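PDB 4YWO: mercuric reductase from Metallosphaera sedula, which probably reduces mercuric ions to elemental mercury at the expense of NADPH, using bound FAD as its cofactor. Local coordinates for residues L149-P154 and L263-K268; A352-T357 and E416-I421. All coordinates share one frame; numbering follows the deposited sequence.

Interaction 1 (L149-P154 and L263-K268); sequences LIPRIP and LATGRK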
ATOM      1  N   LEU A 149      -9.931 -29.297  -7.479  1.00 22.13           N
ATOM      2  CA  LEU A 149     -11.071 -29.803  -8.164  1.00 23.75           C
ATOM      3  C   LEU A 149     -10.562 -30.343  -9.500  1.00 26.92           C
ATOM      4  O   LEU A 149      -9.922 -29.597 -10.286  1.00 27.53           O
ATOM      5  CB  LEU A 149     -12.122 -28.726  -8.343  1.00 28.77           C
ATOM      6  CG  LEU A 149     -13.437 -29.053  -9.025  1.00 36.26           C
ATOM      7  CD1 LEU A 149     -14.093 -30.178  -8.231  1.00 39.48           C
ATOM      8  CD2 LEU A 149     -14.284 -27.795  -9.089  1.00 39.57           C
ATOM      9  N   ILE A 150     -10.821 -31.645  -9.735  1.00 26.14           N
ATOM     10  CA  ILE A 150     -10.367 -32.359 -10.948  1.00 28.39           C
ATOM     11  C   ILE A 150     -11.612 -32.579 -11.845  1.00 32.00           C
ATOM     12  O   ILE A 150     -12.506 -33.381 -11.476  1.00 31.88           O
ATOM     13  CB  ILE A 150      -9.786 -33.724 -10.636  1.00 31.24           C
ATOM     14  CG1 ILE A 150      -8.769 -33.681  -9.501  1.00 32.41           C
ATOM     15  CG2 ILE A 150      -9.269 -34.379 -11.917  1.00 32.12           C
ATOM     16  CD1 ILE A 150      -7.718 -32.619  -9.686  1.00 33.56           C
ATOM     17  N   PRO A 151     -11.695 -31.868 -12.975  1.00 30.17           N
ATOM     18  CA  PRO A 151     -12.884 -31.967 -13.814  1.00 33.15           C
ATOM     19  C   PRO A 151     -12.934 -33.372 -14.457  1.00 33.43           C
ATOM     20  O   PRO A 151     -11.887 -34.043 -14.606  1.00 33.03           O
ATOM     21  CB  PRO A 151     -12.725 -30.825 -14.816  1.00 33.16           C
ATOM     22  CG  PRO A 151     -11.276 -30.539 -14.855  1.00 37.08           C
ATOM     23  CD  PRO A 151     -10.651 -30.991 -13.552  1.00 30.62           C
ATOM     24  N   ARG A 152     -14.142 -33.805 -14.812  1.00 34.85           N
ATOM     25  CA  ARG A 152     -14.319 -35.118 -15.464  1.00 38.30           C
ATOM     26  C   ARG A 152     -14.169 -34.863 -16.937  1.00 36.10           C
ATOM     27  O   ARG A 152     -15.089 -34.375 -17.573  1.00 42.73           O
ATOM     28  CB  ARG A 152     -15.702 -35.717 -15.134  1.00 44.21           C
ATOM     29  CG  ARG A 152     -16.205 -35.402 -13.734  1.00 50.46           C
ATOM     30  CD  ARG A 152     -17.395 -36.248 -13.270  1.00 61.44           C
ATOM     31  NE  ARG A 152     -17.121 -37.683 -13.430  1.00 68.87           N
ATOM     32  CZ  ARG A 152     -17.484 -38.421 -14.483  1.00 69.89           C
ATOM     33  NH1 ARG A 152     -18.173 -37.893 -15.500  1.00 69.86           N
ATOM     34  NH2 ARG A 152     -17.151 -39.701 -14.521  1.00 68.26           N
ATOM     35  N   ILE A 153     -12.976 -35.080 -17.466  1.00 32.52           N
ATOM     36  CA  ILE A 153     -12.656 -34.842 -18.875  1.00 31.77           C
ATOM     37  C   ILE A 153     -12.035 -36.147 -19.369  1.00 31.67           C
ATOM     38  O   ILE A 153     -11.080 -36.616 -18.835  1.00 29.58           O
ATOM     39  CB  ILE A 153     -11.594 -33.732 -19.070  1.00 31.80           C
ATOM     40  CG1 ILE A 153     -12.164 -32.398 -18.619  1.00 32.34           C
ATOM     41  CG2 ILE A 153     -11.158 -33.639 -20.527  1.00 33.32           C
ATOM     42  CD1 ILE A 153     -11.134 -31.273 -18.692  1.00 32.26           C
ATOM     43  N   PRO A 154     -12.604 -36.739 -20.418  1.00 34.10           N
ATOM     44  CA  PRO A 154     -12.014 -37.950 -20.957  1.00 32.70           C
ATOM     45  C   PRO A 154     -10.554 -37.794 -21.318  1.00 26.54           C
ATOM     46  O   PRO A 154     -10.151 -36.861 -22.066  1.00 30.84           O
ATOM     47  CB  PRO A 154     -12.872 -38.248 -22.225  1.00 33.95           C
ATOM     48  CG  PRO A 154     -14.087 -37.460 -22.058  1.00 35.56           C
ATOM     49  CD  PRO A 154     -13.844 -36.326 -21.089  1.00 34.52           C
ATOM     50  N   LEU A 263      -4.190 -27.764 -14.093  1.00 17.40           N
ATOM     51  CA  LEU A 263      -5.567 -27.555 -13.637  1.00 18.22           C
ATOM     52  C   LEU A 263      -5.629 -26.357 -12.658  1.00 19.40           C
ATOM     53  O   LEU A 263      -4.906 -26.361 -11.652  1.00 22.01           O
ATOM     54  CB  LEU A 263      -6.104 -28.734 -12.908  1.00 21.10           C
ATOM     55  CG  LEU A 263      -6.188 -29.967 -13.749  1.00 26.28           C
ATOM     56  CD1 LEU A 263      -6.787 -31.089 -12.858  1.00 28.42           C
ATOM     57  CD2 LEU A 263      -6.950 -29.740 -15.032  1.00 27.21           C
ATOM     58  N   ALA A 264      -6.457 -25.382 -13.000  1.00 20.10           N
ATOM     59  CA  ALA A 264      -6.743 -24.211 -12.169  1.00 21.37           C
ATOM     60  C   ALA A 264      -8.234 -23.925 -12.213  1.00 20.57           C
ATOM     61  O   ALA A 264      -8.685 -22.828 -12.469  1.00 22.00           O
ATOM     62  CB  ALA A 264      -5.929 -23.063 -12.675  1.00 22.23           C
ATOM     63  N   THR A 265      -9.014 -25.003 -12.018  1.00 20.39           N
ATOM     64  CA  THR A 265     -10.496 -25.013 -12.207  1.00 24.19           C
ATOM     65  C   THR A 265     -11.177 -25.022 -10.848  1.00 26.91           C
ATOM     66  O   THR A 265     -12.352 -25.297 -10.782  1.00 33.69           O
ATOM     67  CB  THR A 265     -10.960 -26.303 -12.944  1.00 32.10           C
ATOM     68  OG1 THR A 265     -10.350 -27.470 -12.343  1.00 40.78           O
ATOM     69  CG2 THR A 265     -10.506 -26.265 -14.314  1.00 30.76           C
ATOM     70  N   GLY A 266     -10.466 -24.657  -9.800  1.00 20.82           N
ATOM     71  CA  GLY A 266     -11.124 -24.479  -8.530  1.00 23.36           C
ATOM     72  C   GLY A 266     -10.701 -25.510  -7.485  1.00 22.68           C
ATOM     73  O   GLY A 266      -9.832 -26.341  -7.751  1.00 22.91           O
ATOM     74  N   ARG A 267     -11.370 -25.466  -6.311  1.00 20.12           N
ATOM     75  CA  ARG A 267     -11.054 -26.294  -5.199  1.00 19.91           C
ATOM     76  C   ARG A 267     -12.359 -26.854  -4.601  1.00 21.18           C
ATOM     77  O   ARG A 267     -13.346 -26.183  -4.626  1.00 23.78           O
ATOM     78  CB  ARG A 267     -10.456 -25.512  -4.068  1.00 24.87           C
ATOM     79  CG  ARG A 267      -9.399 -24.463  -4.358  1.00 29.18           C
ATOM     80  CD  ARG A 267      -8.066 -25.066  -4.353  1.00 23.53           C
ATOM     81  NE  ARG A 267      -7.606 -25.522  -3.003  1.00 24.91           N
ATOM     82  CZ  ARG A 267      -6.517 -26.233  -2.797  1.00 24.97           C
ATOM     83  NH1 ARG A 267      -5.684 -26.510  -3.798  1.00 22.84           N
ATOM     84  NH2 ARG A 267      -6.220 -26.603  -1.577  1.00 27.92           N
ATOM     85  N   LYS A 268     -12.259 -28.055  -4.106  1.00 19.56           N
ATOM     86  CA  LYS A 268     -13.366 -28.839  -3.495  1.00 21.01           C
ATOM     87  C   LYS A 268     -13.112 -28.909  -1.994  1.00 19.76           C
ATOM     88  O   LYS A 268     -12.081 -29.381  -1.562  1.00 19.99           O
ATOM     89  CB  LYS A 268     -13.381 -30.233  -4.081  1.00 27.43           C
ATOM     90  CG  LYS A 268     -14.544 -31.016  -3.540  1.00 35.38           C
ATOM     91  CD  LYS A 268     -14.661 -32.345  -4.222  1.00 42.16           C
ATOM     92  CE  LYS A 268     -15.923 -33.081  -3.782  1.00 51.74           C
ATOM     93  NZ  LYS A 268     -15.864 -34.502  -4.246  1.00 59.97           N
TER
HETATM   94  O   HOH W   1      -8.454 -27.340 -10.310  1.00 29.16           O

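Interaction 2 (A352-T357 and E416-I421); sequences ARVGLT and EAALAI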
ATOM      1  N   ALA A 352      -7.473  -6.155  -7.086  1.00 11.80           N
ATOM      2  CA  ALA A 352      -7.890  -6.271  -5.688  1.00 12.73           C
ATOM      3  C   ALA A 352      -9.370  -5.915  -5.560  1.00 14.13           C
ATOM      4  O   ALA A 352      -9.874  -5.072  -6.323  1.00 13.70           O
ATOM      5  CB  ALA A 352      -7.126  -5.290  -4.879  1.00 13.57           C
ATOM      6  N   ARG A 353     -10.045  -6.492  -4.599  1.00 13.52           N
ATOM      7  CA  ARG A 353     -11.437  -6.173  -4.372  1.00 12.95           C
ATOM      8  C   ARG A 353     -11.796  -6.366  -2.900  1.00 13.24           C
ATOM      9  O   ARG A 353     -11.163  -7.116  -2.154  1.00 13.84           O
ATOM     10  CB  ARG A 353     -12.290  -7.122  -5.201  1.00 12.32           C
ATOM     11  CG  ARG A 353     -12.187  -8.557  -4.865  1.00 13.81           C
ATOM     12  CD  ARG A 353     -13.045  -9.494  -5.680  1.00 14.37           C
ATOM     13  NE  ARG A 353     -14.428  -9.305  -5.389  1.00 18.33           N
ATOM     14  CZ  ARG A 353     -15.397  -9.883  -6.119  1.00 24.07           C
ATOM     15  NH1 ARG A 353     -15.051 -10.686  -7.133  1.00 25.53           N
ATOM     16  NH2 ARG A 353     -16.656  -9.627  -5.843  1.00 26.23           N
ATOM     17  N   VAL A 354     -12.768  -5.569  -2.460  1.00 12.93           N
ATOM     18  CA  VAL A 354     -13.378  -5.789  -1.129  1.00 13.02           C
ATOM     19  C   VAL A 354     -14.824  -5.308  -1.204  1.00 13.33           C
ATOM     20  O   VAL A 354     -15.099  -4.302  -1.861  1.00 13.69           O
ATOM     21  CB  VAL A 354     -12.570  -5.074  -0.013  1.00 13.52           C
ATOM     22  CG1 VAL A 354     -12.393  -3.593  -0.226  1.00 13.64           C
ATOM     23  CG2 VAL A 354     -13.097  -5.398   1.391  1.00 15.72           C
ATOM     24  N   GLY A 355     -15.752  -6.023  -0.577  1.00 13.61           N
ATOM     25  CA  GLY A 355     -17.146  -5.549  -0.496  1.00 14.34           C
ATOM     26  C   GLY A 355     -17.880  -5.950  -1.828  1.00 15.00           C
ATOM     27  O   GLY A 355     -17.529  -6.855  -2.605  1.00 16.92           O
ATOM     28  N   LEU A 356     -18.967  -5.214  -2.031  1.00 16.13           N
ATOM     29  CA  LEU A 356     -19.907  -5.553  -3.089  1.00 16.71           C
ATOM     30  C   LEU A 356     -19.453  -5.023  -4.451  1.00 15.62           C
ATOM     31  O   LEU A 356     -18.897  -3.897  -4.572  1.00 15.92           O
ATOM     32  CB  LEU A 356     -21.221  -4.876  -2.740  1.00 17.89           C
ATOM     33  CG  LEU A 356     -21.863  -5.262  -1.419  1.00 19.14           C
ATOM     34  CD1 LEU A 356     -23.205  -4.524  -1.324  1.00 23.18           C
ATOM     35  CD2 LEU A 356     -22.099  -6.722  -1.388  1.00 22.80           C
ATOM     36  N   THR A 357     -19.810  -5.763  -5.474  1.00 16.06           N
ATOM     37  CA  THR A 357     -19.715  -5.203  -6.816  1.00 16.75           C
ATOM     38  C   THR A 357     -20.872  -4.205  -6.997  1.00 17.82           C
ATOM     39  O   THR A 357     -21.819  -4.191  -6.246  1.00 18.73           O
ATOM     40  CB  THR A 357     -19.819  -6.274  -7.931  1.00 19.07           C
ATOM     41  OG1 THR A 357     -21.144  -6.885  -7.852  1.00 20.41           O
ATOM     42  CG2 THR A 357     -18.724  -7.303  -7.854  1.00 21.15           C
ATOM     43  N   GLU A 416      -6.952  -0.309   3.507  1.00 15.18           N
ATOM     44  CA  GLU A 416      -7.632   0.966   3.773  1.00 15.20           C
ATOM     45  C   GLU A 416      -9.074   0.916   3.366  1.00 14.58           C
ATOM     46  O   GLU A 416      -9.970   1.391   4.132  1.00 14.54           O
ATOM     47  CB  GLU A 416      -6.902   2.120   3.126  1.00 15.84           C
ATOM     48  CG  GLU A 416      -7.514   3.466   3.345  1.00 17.14           C
ATOM     49  CD  GLU A 416      -6.854   4.681   2.702  1.00 21.79           C
ATOM     50  OE1 GLU A 416      -5.665   4.618   2.261  1.00 22.95           O
ATOM     51  OE2 GLU A 416      -7.586   5.721   2.518  1.00 23.81           O
ATOM     52  N   ALA A 417      -9.352   0.339   2.209  1.00 15.52           N
ATOM     53  CA  ALA A 417     -10.739   0.199   1.760  1.00 16.34           C
ATOM     54  C   ALA A 417     -11.557  -0.715   2.657  1.00 15.21           C
ATOM     55  O   ALA A 417     -12.697  -0.351   2.969  1.00 14.75           O
ATOM     56  CB  ALA A 417     -10.789  -0.292   0.300  1.00 15.83           C
ATOM     57  N   ALA A 418     -10.958  -1.841   3.082  1.00 14.76           N
ATOM     58  CA  ALA A 418     -11.654  -2.688   4.040  1.00 15.31           C
ATOM     59  C   ALA A 418     -12.020  -1.988   5.334  1.00 16.64           C
ATOM     60  O   ALA A 418     -13.136  -2.106   5.833  1.00 15.99           O
ATOM     61  CB  ALA A 418     -10.832  -3.904   4.308  1.00 15.76           C
ATOM     62  N   LEU A 419     -11.103  -1.186   5.853  1.00 16.29           N
ATOM     63  CA  LEU A 419     -11.344  -0.490   7.100  1.00 18.15           C
ATOM     64  C   LEU A 419     -12.419   0.541   6.883  1.00 18.71           C
ATOM     65  O   LEU A 419     -13.344   0.695   7.738  1.00 17.65           O
ATOM     66  CB  LEU A 419     -10.036   0.130   7.577  1.00 19.42           C
ATOM     67  CG  LEU A 419     -10.038   0.726   8.970  1.00 22.50           C
ATOM     68  CD1 LEU A 419     -10.216  -0.351  10.008  1.00 22.83           C
ATOM     69  CD2 LEU A 419      -8.756   1.526   9.253  1.00 22.20           C
ATOM     70  N   ALA A 420     -12.362   1.264   5.749  1.00 15.72           N
ATOM     71  CA  ALA A 420     -13.405   2.264   5.418  1.00 17.26           C
ATOM     72  C   ALA A 420     -14.757   1.579   5.401  1.00 17.42           C
ATOM     73  O   ALA A 420     -15.754   2.105   5.967  1.00 18.23           O
ATOM     74  CB  ALA A 420     -13.112   2.896   4.086  1.00 18.17           C
ATOM     75  N   ILE A 421     -14.888   0.428   4.799  1.00 14.89           N
ATOM     76  CA  ILE A 421     -16.151  -0.301   4.710  1.00 15.95           C
ATOM     77  C   ILE A 421     -16.625  -0.735   6.087  1.00 17.69           C
ATOM     78  O   ILE A 421     -17.795  -0.486   6.451  1.00 18.72           O
ATOM     79  CB  ILE A 421     -16.082  -1.537   3.781  1.00 16.17           C
ATOM     80  CG1 ILE A 421     -15.918  -1.089   2.294  1.00 17.22           C
ATOM     81  CG2 ILE A 421     -17.352  -2.401   3.895  1.00 18.66           C
ATOM     82  CD1 ILE A 421     -15.521  -2.120   1.286  1.00 19.05           C
TER

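Interaction 1 (L149-P154 and L263-K268)
Leu149 N donates a hydrogen bond to Gly266 O (3.0 Å, N-H...O 165°), extending the short antiparallel pair of strands 146-148 and 267-269 at the junction of the FAD and NADPH domains in this flavoprotein family. Ala264, Thr265 and Gly266 form one of this chain's two ATG sequences, and the turn they make suits glycine: at the phi of Gly266 (113°) a beta carbon would press on Thr265 O. The Leu149 side chain lies along this turn. Its CB rests 3.4 Å from Gly266 O, and CG stands anti to the backbone N (chi1 -179°), from where the two methyls part: CD2 reaches Thr265 O at 3.6 Å, while CD1 points to Lys268 CB at 4.2 Å. The apolar end of the contact is made by branched and cyclic residues. Ile150 CD1 meets Leu263 CD1 at 3.6 Å, the two side chains crossing at about a right angle, and Pro151 CD approaches Leu263 CD1 tip to tip. Arg267 touches FAD and hydrogen-bonds Ser146 OG through NE. Between the segments one water ties the polar backbone together, donating to Leu149 O at 2.7 Å and Gly266 O at 3.1 Å and accepting from Thr265 N at 2.9 Å.

Interaction 2 (A352-T357 and E416-I421)
Val354 projects from strand 350-355 toward the face of helix 414-422 formed by Ala417, Ala418 and Ile421, a strand-on-helix packing in the dimerisation domain, held by apolar contact with no hydrogen bond across it. The axes of strand 352-355 and helix 416-421 run nearly parallel, 8° apart, at a closest approach of 8.4 Å. Val354 does most of the work through its rotamer. Its CG1 lies between the backbone N and the carbonyl carbon (chi1 56°), the least common choice for valine, and from there meets Ala417 CB at 3.7 Å and Ile421 CD1 at 3.8 Å. The other branch, CG2, stands anti to the backbone N and touches Ala418 CB at 4.0 Å. The fork therefore spreads over three helix residues, two of them one helical turn apart.

Alanine suits positions 417 and 418, because a single methyl lets the valine branches approach the helix closely. Ile421, one turn after Ala417, reaches farther. With CD1 anti to CA (chi2 166°), its tip meets the valine tip to tip and lies 3.9 Å from Val354 O. The same methyl sits 4.2 Å from Gly355 CA, where a beta carbon would collide with it; together with a positive phi, this makes glycine the fitting residue there.

The strand side is continued by Val403, which pairs through its backbone with Val354 and packs against Ala417 from strand 399-407, while Ile414, at the start of helix 414-422, also touches Val354. The helix is thus laid on one face of the antiparallel sheet; Ala418, at the edge of that face, also packs on Thr433 of the second subunit, and Ala420 on Leu419 of the second subunit.

Interaction 1 closes before interaction 2 opens along the chain, and the two lie on opposite sides of the chain's centre, with centres about 30 Å apart and nearest atoms about 14 Å apart. They share no sheet and do not touch. Interaction 1 belongs to the nucleotide-binding part, where the two-stranded sheet of 146-148 and 267-269 joins the FAD and NADPH domains and Arg267 touches the flavin cofactor. Interaction 2 lies in the dimerisation domain, away from the annotated sites, where helix 414-422 packs between its own sheet and the second subunit. One contact thus belongs to the cofactor-binding architecture, the other to the homodimer's.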